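Local structure of adenylation domain (Streptomyces sp., 5N9W) at residues A[54-59]-A[137-142]; A[68-73]-A[113-118]; A[83-88]-A[217-222]. The protein is an adenylation domain of the ANL family of AMP-binding enzymes, with a large N-terminal AMP-binding region followed by a smaller C-terminal domain. All coordinates share one frame; numbering follows the deposited sequence.

Overall arrangement
All three contacts belong to the AMP-binding part of the protein, within one region of the chain, their centres about 15 to 18 Å apart. The segments come along the chain in the order 54-59, 68-73, 83-88, 113-118, 137-142 and 217-222, so contact 1 encloses contact 2, while contact 3 alternates with both. Helix 79-90 is the common element: Leu56 and Ala57 of contact 1 pack on its Gly87, and Leu73 and Val71 of contact 2 pack on its Ala84 and Ile88. Contact 2 pairs strand 70-74 with the run into strand 118-121 in a parallel sheet, contact 1 packs helix 46-62 on helix 136-141, and contact 3 joins helix 79-90 to helix 213-222.

Contact 1: residues A[54-59]-A[137-142]; sequences EGLADL and ENVAAL
Gly55, on the flank of helix 46-62, and Leu142, which follows Ala141 in the 137-142 segment, bring the two backbones to their nearest point, with Gly55 CA 6.3 Å from Leu142 CA. Leu142 makes the largest contribution. Its CG stands beside the backbone N (chi1 -71°), which carries the branch across to the opposing helix and lays CD1 on the main chain there, 3.2 Å from Gly55 C. That is a tight fit, and glycine suits the spot because the helix surface is low where it has no side chain. Leu56 and Leu142 cross obliquely, with Leu56 CD1 3.8 Å from Leu142 CD1, and from the next turn Leu59 CD1 comes to 4.3 Å from the same Leu142 CD1. One methyl is therefore set among Gly55, Leu56 and Leu59. The torsions of Leu56 are unusual for leucine: chi2 near -9° puts CD1 almost eclipsed with CA, probably at some cost in strain. While that CD1 meets Leu142, CD2 faces Val139, with Leu56 CD2 4.3 Å from Val139 CG1. Branched aliphatic residues fit here because they fill an apolar seam without needing polar partners. Around the seam, Ala83 of helix 79-90 backs Leu56, and Asn80 of the same helix backs Val139. Trp52, earlier on helix 46-62, adds a polar tie: its NE1 bonds to Val139 O, which also receives a weak bond from Leu142 N. The contact runs from buried Leu56 and Val139 to partly exposed Leu59 and Leu142. Between the segments themselves the adhesion is purely apolar, resting on the shape of three leucines, a valine and a bare glycine backbone.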
loop_
_atom_site.group_PDB
_atom_site.type_symbol
_atom_site.label_atom_id
_atom_site.label_comp_id
_atom_site.label_asym_id
_atom_site.label_seq_id
_atom_site.Cartn_x
_atom_site.Cartn_y
_atom_site.Cartn_z
ATOM N N GLU A 54 -24.607 6.954 9.159
ATOM C CA GLU A 54 -25.458 8.120 8.924
ATOM C C GLU A 54 -25.670 8.900 10.213
ATOM O O GLU A 54 -25.865 10.110 10.182
ATOM C CB GLU A 54 -26.828 7.723 8.349
ATOM C CG GLU A 54 -26.815 7.129 6.938
ATOM C CD GLU A 54 -26.787 8.152 5.818
ATOM O OE1 GLU A 54 -27.375 9.233 5.995
ATOM O OE2 GLU A 54 -26.203 7.855 4.748
ATOM N N GLY A 55 -25.662 8.201 11.345
ATOM C CA GLY A 55 -25.771 8.865 12.628
ATOM C C GLY A 55 -24.505 9.642 12.948
ATOM O O GLY A 55 -24.547 10.790 13.399
ATOM N N LEU A 56 -23.370 8.992 12.728
ATOM C CA LEU A 56 -22.072 9.628 12.856
ATOM C C LEU A 56 -21.944 10.910 12.046
ATOM O O LEU A 56 -21.414 11.904 12.529
ATOM C CB LEU A 56 -20.984 8.673 12.424
ATOM C CG LEU A 56 -20.250 7.892 13.504
ATOM C CD1 LEU A 56 -20.593 8.379 14.901
ATOM C CD2 LEU A 56 -20.543 6.431 13.338
ATOM N N ALA A 57 -22.407 10.881 10.804
ATOM C CA ALA A 57 -22.326 12.065 9.966
ATOM C C ALA A 57 -23.128 13.214 10.575
ATOM O O ALA A 57 -22.650 14.347 10.647
ATOM C CB ALA A 57 -22.805 11.768 8.583
ATOM N N ASP A 58 -24.349 12.912 11.007
ATOM C CA ASP A 58 -25.166 13.864 11.749
ATOM C C ASP A 58 -24.422 14.437 12.968
ATOM O O ASP A 58 -24.460 15.644 13.205
ATOM C CB ASP A 58 -26.471 13.206 12.202
ATOM C CG ASP A 58 -27.554 13.220 11.120
ATOM O OD1 ASP A 58 -27.546 14.146 10.280
ATOM O OD2 ASP A 58 -28.414 12.299 11.116
ATOM N N LEU A 59 -23.754 13.576 13.735
ATOM C CA LEU A 59 -22.903 14.028 14.838
ATOM C C LEU A 59 -21.870 15.033 14.349
ATOM O O LEU A 59 -21.827 16.165 14.818
ATOM C CB LEU A 59 -22.185 12.851 15.497
ATOM C CG LEU A 59 -21.925 12.862 17.005
ATOM C CD1 LEU A 59 -21.087 11.660 17.427
ATOM C CD2 LEU A 59 -21.264 14.146 17.457
ATOM N N GLU A 137 -15.741 6.042 22.381
ATOM C CA GLU A 137 -16.965 5.867 23.146
ATOM C C GLU A 137 -18.125 6.573 22.448
ATOM O O GLU A 137 -19.159 5.974 22.193
ATOM C CB GLU A 137 -16.762 6.401 24.571
ATOM C CG GLU A 137 -17.430 5.585 25.677
ATOM C CD GLU A 137 -18.619 6.298 26.310
ATOM O OE1 GLU A 137 -19.519 6.749 25.566
ATOM O OE2 GLU A 137 -18.646 6.417 27.553
ATOM N N ASN A 138 -17.933 7.845 22.128
ATOM C CA ASN A 138 -18.865 8.602 21.300
ATOM C C ASN A 138 -19.291 7.867 20.029
ATOM O O ASN A 138 -20.457 7.884 19.665
ATOM C CB ASN A 138 -18.252 9.937 20.887
ATOM C CG ASN A 138 -18.195 10.936 22.010
ATOM O OD1 ASN A 138 -18.269 10.580 23.181
ATOM N ND2 ASN A 138 -18.050 12.206 21.655
ATOM N N VAL A 139 -18.334 7.241 19.346
ATOM C CA VAL A 139 -18.636 6.515 18.117
ATOM C C VAL A 139 -19.414 5.247 18.442
ATOM O O VAL A 139 -20.426 4.957 17.808
ATOM C CB VAL A 139 -17.353 6.164 17.325
ATOM C CG1 VAL A 139 -17.637 5.145 16.232
ATOM C CG2 VAL A 139 -16.748 7.419 16.728
ATOM N N ALA A 140 -18.940 4.509 19.440
ATOM C CA ALA A 140 -19.574 3.258 19.850
ATOM C C ALA A 140 -21.059 3.412 20.218
ATOM O O ALA A 140 -21.837 2.487 20.037
ATOM C CB ALA A 140 -18.811 2.656 21.010
ATOM N N ALA A 141 -21.448 4.574 20.725
ATOM C CA ALA A 141 -22.817 4.769 21.202
ATOM C C ALA A 141 -23.826 4.800 20.059
ATOM O O ALA A 141 -24.924 4.249 20.168
ATOM C CB ALA A 141 -22.916 6.046 22.026
ATOM N N LEU A 142 -23.453 5.438 18.958
ATOM C CA LEU A 142 -24.374 5.624 17.842
ATOM C C LEU A 142 -24.740 4.334 17.116
ATOM O O LEU A 142 -25.627 4.336 16.258
ATOM C CB LEU A 142 -23.792 6.611 16.833
ATOM C CG LEU A 142 -23.714 8.077 17.236
ATOM C CD1 LEU A 142 -24.185 8.955 16.106
ATOM C CD2 LEU A 142 -24.537 8.356 18.467
#

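Contact 2: residues A[68-73]-A[113-118]; sequences GDRVAL and DSQVVA
Arg70 and Ala72 bond to the chain that follows helix 104-114, where a beta-alpha-beta crossover from strand 94-97 delivers strand 118-121 alongside strand 70-74 in a parallel sheet. The turn out of the helix is a Schellman motif, with Gln115 at positive phi. The tight part begins with two main-chain bonds: Val117 N donates to Arg70 O at 3.0 Å and Ala72 N to Ala118 O at 2.9 Å, the latter in the plane of the carbonyl. Beside the second bond, Val71 CG1 lies only 3.3 Å from Ala118 O. On the face shared by Val71 and Ala118, Val71 CG1 is 4.1 Å from Ala118 CB; on the other face, Val116 CG2 comes within 4.2 Å of Ala72 CB, where Val96 and Val111 continue the apolar cover over Val116. Small Ala72 and Ala118 let the valine methyls approach the strands. Arginine suits position 70 because it is long enough to leave the strand and reach the helix end. Its chain bends at chi2 (-121°), which swings the guanidinium across to the last turn, where Arg70 NE donates firmly to buried Ser114 O at 2.9 Å. A positive group at the C-terminal end of a helix is probably favourable to the helix dipole. The hydroxyl of Ser114 is occupied elsewhere, by Ile110 O. The solvent side is looser. Asp69 and Val117 cross at about a right angle, Asp69 OD2 lying 3.6 Å from Val117 CG2, a van der Waals contact between carboxylate oxygen and methyl that does not pair the charge. Exposed Gln115 runs side by side with the arginine, its amide plane turned 60° from the guanidinium, and offers OE1 at the guanidinium's edge, in its plane, for a weak bond of 3.2 Å from Arg70 NH2.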
loop_
_atom_site.group_PDB
_atom_site.type_symbol
_atom_site.label_atom_id
_atom_site.label_comp_id
_atom_site.label_asym_id
_atom_site.label_seq_id
_atom_site.Cartn_x
_atom_site.Cartn_y
_atom_site.Cartn_z
ATOM N N GLY A 68 -15.972 19.255 2.612
ATOM C CA GLY A 68 -14.701 19.739 2.106
ATOM C C GLY A 68 -13.683 19.932 3.207
ATOM O O GLY A 68 -12.547 20.291 2.946
ATOM N N ASP A 69 -14.082 19.711 4.448
ATOM C CA ASP A 69 -13.133 19.770 5.545
ATOM C C ASP A 69 -12.425 18.429 5.685
ATOM O O ASP A 69 -12.778 17.462 5.014
ATOM C CB ASP A 69 -13.829 20.125 6.854
ATOM C CG ASP A 69 -14.193 21.598 6.964
ATOM O OD1 ASP A 69 -14.011 22.379 6.000
ATOM O OD2 ASP A 69 -14.698 21.959 8.043
ATOM N N ARG A 70 -11.421 18.356 6.549
ATOM C CA ARG A 70 -10.779 17.078 6.781
ATOM C C ARG A 70 -10.741 16.741 8.239
ATOM O O ARG A 70 -10.658 17.610 9.091
ATOM C CB ARG A 70 -9.366 17.045 6.205
ATOM C CG ARG A 70 -8.782 18.385 5.912
ATOM C CD ARG A 70 -8.406 18.539 4.468
ATOM N NE ARG A 70 -7.337 19.520 4.362
ATOM C CZ ARG A 70 -6.900 20.023 3.219
ATOM N NH1 ARG A 70 -7.459 19.649 2.076
ATOM N NH2 ARG A 70 -5.918 20.903 3.225
ATOM N N VAL A 71 -10.807 15.453 8.521
ATOM C CA VAL A 71 -10.928 14.986 9.874
ATOM C C VAL A 71 -9.878 13.934 10.141
ATOM O O VAL A 71 -9.769 12.957 9.406
ATOM C CB VAL A 71 -12.313 14.386 10.133
ATOM C CG1 VAL A 71 -12.451 14.048 11.584
ATOM C CG2 VAL A 71 -13.405 15.355 9.693
ATOM N N ALA A 72 -9.103 14.111 11.195
ATOM C CA ALA A 72 -8.158 13.074 11.551
ATOM C C ALA A 72 -8.903 11.866 12.113
ATOM O O ALA A 72 -9.896 12.014 12.826
ATOM C CB ALA A 72 -7.130 13.593 12.546
ATOM N N LEU A 73 -8.420 10.674 11.778
ATOM C CA LEU A 73 -8.965 9.448 12.348
ATOM C C LEU A 73 -7.865 8.623 13.002
ATOM O O LEU A 73 -6.965 8.137 12.327
ATOM C CB LEU A 73 -9.672 8.615 11.278
ATOM C CG LEU A 73 -10.079 7.224 11.775
ATOM C CD1 LEU A 73 -11.219 7.363 12.756
ATOM C CD2 LEU A 73 -10.438 6.288 10.638
ATOM N N ASP A 113 -0.237 20.003 9.467
ATOM C CA ASP A 113 0.012 20.140 8.028
ATOM C C ASP A 113 -1.231 19.907 7.166
ATOM O O ASP A 113 -1.371 20.528 6.116
ATOM C CB ASP A 113 1.130 19.182 7.596
ATOM C CG ASP A 113 1.467 19.278 6.099
ATOM O OD1 ASP A 113 2.033 20.309 5.659
ATOM O OD2 ASP A 113 1.201 18.299 5.368
ATOM N N SER A 114 -2.111 18.998 7.590
ATOM C CA SER A 114 -3.336 18.722 6.842
ATOM C C SER A 114 -4.452 19.689 7.212
ATOM O O SER A 114 -5.459 19.762 6.517
ATOM C CB SER A 114 -3.805 17.280 7.066
ATOM O OG SER A 114 -3.840 16.975 8.445
ATOM N N GLN A 115 -4.264 20.428 8.302
ATOM C CA GLN A 115 -5.210 21.455 8.729
ATOM C C GLN A 115 -6.566 20.827 9.029
ATOM O O GLN A 115 -7.589 21.272 8.530
ATOM C CB GLN A 115 -5.363 22.549 7.664
ATOM C CG GLN A 115 -4.065 23.126 7.130
ATOM C CD GLN A 115 -4.224 23.727 5.747
ATOM O OE1 GLN A 115 -4.101 23.034 4.737
ATOM N NE2 GLN A 115 -4.493 25.021 5.693
ATOM N N VAL A 116 -6.563 19.774 9.830
ATOM C CA VAL A 116 -7.792 19.091 10.151
ATOM C C VAL A 116 -8.618 19.892 11.154
ATOM O O VAL A 116 -8.079 20.539 12.048
ATOM C CB VAL A 116 -7.519 17.682 10.690
ATOM C CG1 VAL A 116 -6.780 16.868 9.653
ATOM C CG2 VAL A 116 -6.755 17.728 11.985
ATOM N N VAL A 117 -9.935 19.849 10.978
ATOM C CA VAL A 117 -10.855 20.601 11.815
ATOM C C VAL A 117 -11.415 19.771 12.964
ATOM O O VAL A 117 -12.001 20.318 13.881
ATOM C CB VAL A 117 -12.023 21.158 10.998
ATOM C CG1 VAL A 117 -11.502 21.959 9.824
ATOM C CG2 VAL A 117 -12.904 20.031 10.502
ATOM N N ALA A 118 -11.231 18.456 12.919
ATOM C CA ALA A 118 -11.607 17.604 14.042
ATOM C C ALA A 118 -10.781 16.329 14.073
ATOM O O ALA A 118 -10.161 15.963 13.096
ATOM C CB ALA A 118 -13.083 17.256 13.986
#

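Contact 3: residues A[83-88]-A[217-222]; sequences AAMLGI and EIWGAL
Met85 and Leu86 on helix 79-90 meet Ile218, Trp219 and Leu222 on helix 213-222, although the axes of segments 83-88 and 217-222 stay 13.1 Å apart at closest approach and run nearly at right angles (82°). Long side chains must span such a gap, and two aliphatic pairs do so tip to tip. Met85 CE ends 3.6 Å from Ile218 CG2; the methionine CG is anti to the backbone N, and bends at chi2 and chi3 then turn the methyl toward the isoleucine. Leu86 CD1 lies 4.1 Å from Leu222 CD2. The aromatic contacts centre on Trp219. Leu86 slides past it in the opposite direction, its CD2 3.4 Å from Trp219 CH2, while Met85 SD approaches obliquely, 5.3 Å from the centroid of the Trp219 five-membered ring, in a Met-aromatic contact. Within its own helix, neighbouring Ile218 sets CG2 4.0 Å above one face of the Trp219 indole, toward its rim. Flexible methionine and broad tryptophan suit a wide gap between helices. All five residues are buried. Leu49 and Ala53 of helix 46-62 back Leu86, Leu205 of strand 202-205 lies against Ile218, and Leu20 and Phe24 of helix 20-30 pack on Trp219.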
loop_
_atom_site.group_PDB
_atom_site.type_symbol
_atom_site.label_atom_id
_atom_site.label_comp_id
_atom_site.label_asym_id
_atom_site.label_seq_id
_atom_site.Cartn_x
_atom_site.Cartn_y
_atom_site.Cartn_z
ATOM N N ALA A 83 -16.856 2.452 10.831
ATOM C CA ALA A 83 -18.049 3.274 10.973
ATOM C C ALA A 83 -17.705 4.755 10.999
ATOM O O ALA A 83 -18.323 5.567 10.303
ATOM C CB ALA A 83 -18.795 2.893 12.215
ATOM N N ALA A 84 -16.708 5.092 11.811
ATOM C CA ALA A 84 -16.133 6.438 11.848
ATOM C C ALA A 84 -15.756 6.926 10.476
ATOM O O ALA A 84 -16.123 8.025 10.078
ATOM C CB ALA A 84 -14.920 6.469 12.743
ATOM N N MET A 85 -15.009 6.102 9.759
ATOM C CA MET A 85 -14.579 6.442 8.413
ATOM C C MET A 85 -15.773 6.708 7.454
ATOM O O MET A 85 -15.756 7.645 6.646
ATOM C CB MET A 85 -13.683 5.322 7.895
ATOM C CG MET A 85 -13.091 5.557 6.536
ATOM S SD MET A 85 -14.023 4.735 5.243
ATOM C CE MET A 85 -13.657 3.021 5.615
ATOM N N LEU A 86 -16.808 5.888 7.532
ATOM C CA LEU A 86 -17.969 6.094 6.667
ATOM C C LEU A 86 -18.737 7.344 7.085
ATOM O O LEU A 86 -19.246 8.098 6.241
ATOM C CB LEU A 86 -18.870 4.860 6.692
ATOM C CG LEU A 86 -18.174 3.645 6.093
ATOM C CD1 LEU A 86 -18.874 2.371 6.478
ATOM C CD2 LEU A 86 -18.114 3.805 4.584
ATOM N N GLY A 87 -18.805 7.548 8.395
ATOM C CA GLY A 87 -19.335 8.770 8.959
ATOM C C GLY A 87 -18.697 10.018 8.402
ATOM O O GLY A 87 -19.397 10.887 7.876
ATOM N N ILE A 88 -17.365 10.096 8.505
ATOM C CA ILE A 88 -16.574 11.188 7.922
ATOM C C ILE A 88 -16.865 11.412 6.444
ATOM O O ILE A 88 -17.110 12.532 6.008
ATOM C CB ILE A 88 -15.056 10.924 8.098
ATOM C CG1 ILE A 88 -14.648 10.980 9.563
ATOM C CG2 ILE A 88 -14.237 11.919 7.315
ATOM C CD1 ILE A 88 -13.613 9.971 9.907
ATOM N N GLU A 217 -8.862 -2.735 0.136
ATOM C CA GLU A 217 -9.424 -3.796 0.941
ATOM C C GLU A 217 -10.856 -3.446 1.369
ATOM O O GLU A 217 -11.801 -4.183 1.099
ATOM C CB GLU A 217 -8.533 -4.061 2.156
ATOM C CG GLU A 217 -7.292 -4.842 1.785
ATOM C CD GLU A 217 -6.349 -5.089 2.943
ATOM O OE1 GLU A 217 -6.192 -4.207 3.820
ATOM O OE2 GLU A 217 -5.735 -6.173 2.955
ATOM N N ILE A 218 -11.002 -2.303 2.026
ATOM C CA ILE A 218 -12.300 -1.882 2.512
ATOM C C ILE A 218 -13.345 -1.724 1.396
ATOM O O ILE A 218 -14.442 -2.227 1.521
ATOM C CB ILE A 218 -12.162 -0.575 3.302
ATOM C CG1 ILE A 218 -11.307 -0.803 4.543
ATOM C CG2 ILE A 218 -13.514 -0.057 3.721
ATOM C CD1 ILE A 218 -10.792 0.487 5.154
ATOM N N TRP A 219 -13.007 -1.063 0.301
ATOM C CA TRP A 219 -14.008 -0.808 -0.719
ATOM C C TRP A 219 -14.103 -1.927 -1.744
ATOM O O TRP A 219 -15.027 -1.961 -2.547
ATOM C CB TRP A 219 -13.745 0.533 -1.384
ATOM C CG TRP A 219 -13.980 1.589 -0.402
ATOM C CD1 TRP A 219 -13.047 2.236 0.352
ATOM C CD2 TRP A 219 -15.254 2.083 0.020
ATOM N NE1 TRP A 219 -13.661 3.128 1.195
ATOM C CE2 TRP A 219 -15.018 3.048 1.019
ATOM C CE3 TRP A 219 -16.569 1.810 -0.356
ATOM C CZ2 TRP A 219 -16.060 3.746 1.644
ATOM C CZ3 TRP A 219 -17.594 2.498 0.257
ATOM C CH2 TRP A 219 -17.342 3.452 1.241
ATOM N N GLY A 220 -13.170 -2.861 -1.708
ATOM C CA GLY A 220 -13.375 -4.112 -2.402
ATOM C C GLY A 220 -14.653 -4.778 -1.881
ATOM O O GLY A 220 -15.551 -5.101 -2.638
ATOM N N ALA A 221 -14.741 -4.969 -0.573
ATOM C CA ALA A 221 -15.913 -5.612 0.011
ATOM C C ALA A 221 -17.148 -4.704 -0.024
ATOM O O ALA A 221 -18.119 -5.040 -0.654
ATOM C CB ALA A 221 -15.617 -6.041 1.426
ATOM N N LEU A 222 -17.059 -3.545 0.620
ATOM C CA LEU A 222 -18.163 -2.619 0.816
ATOM C C LEU A 222 -18.882 -2.095 -0.441
ATOM O O LEU A 222 -19.987 -1.572 -0.344
ATOM C CB LEU A 222 -17.674 -1.425 1.636
ATOM C CG LEU A 222 -17.963 -1.468 3.139
ATOM C CD1 LEU A 222 -17.690 -2.825 3.774
ATOM C CD2 LEU A 222 -17.265 -0.350 3.927
#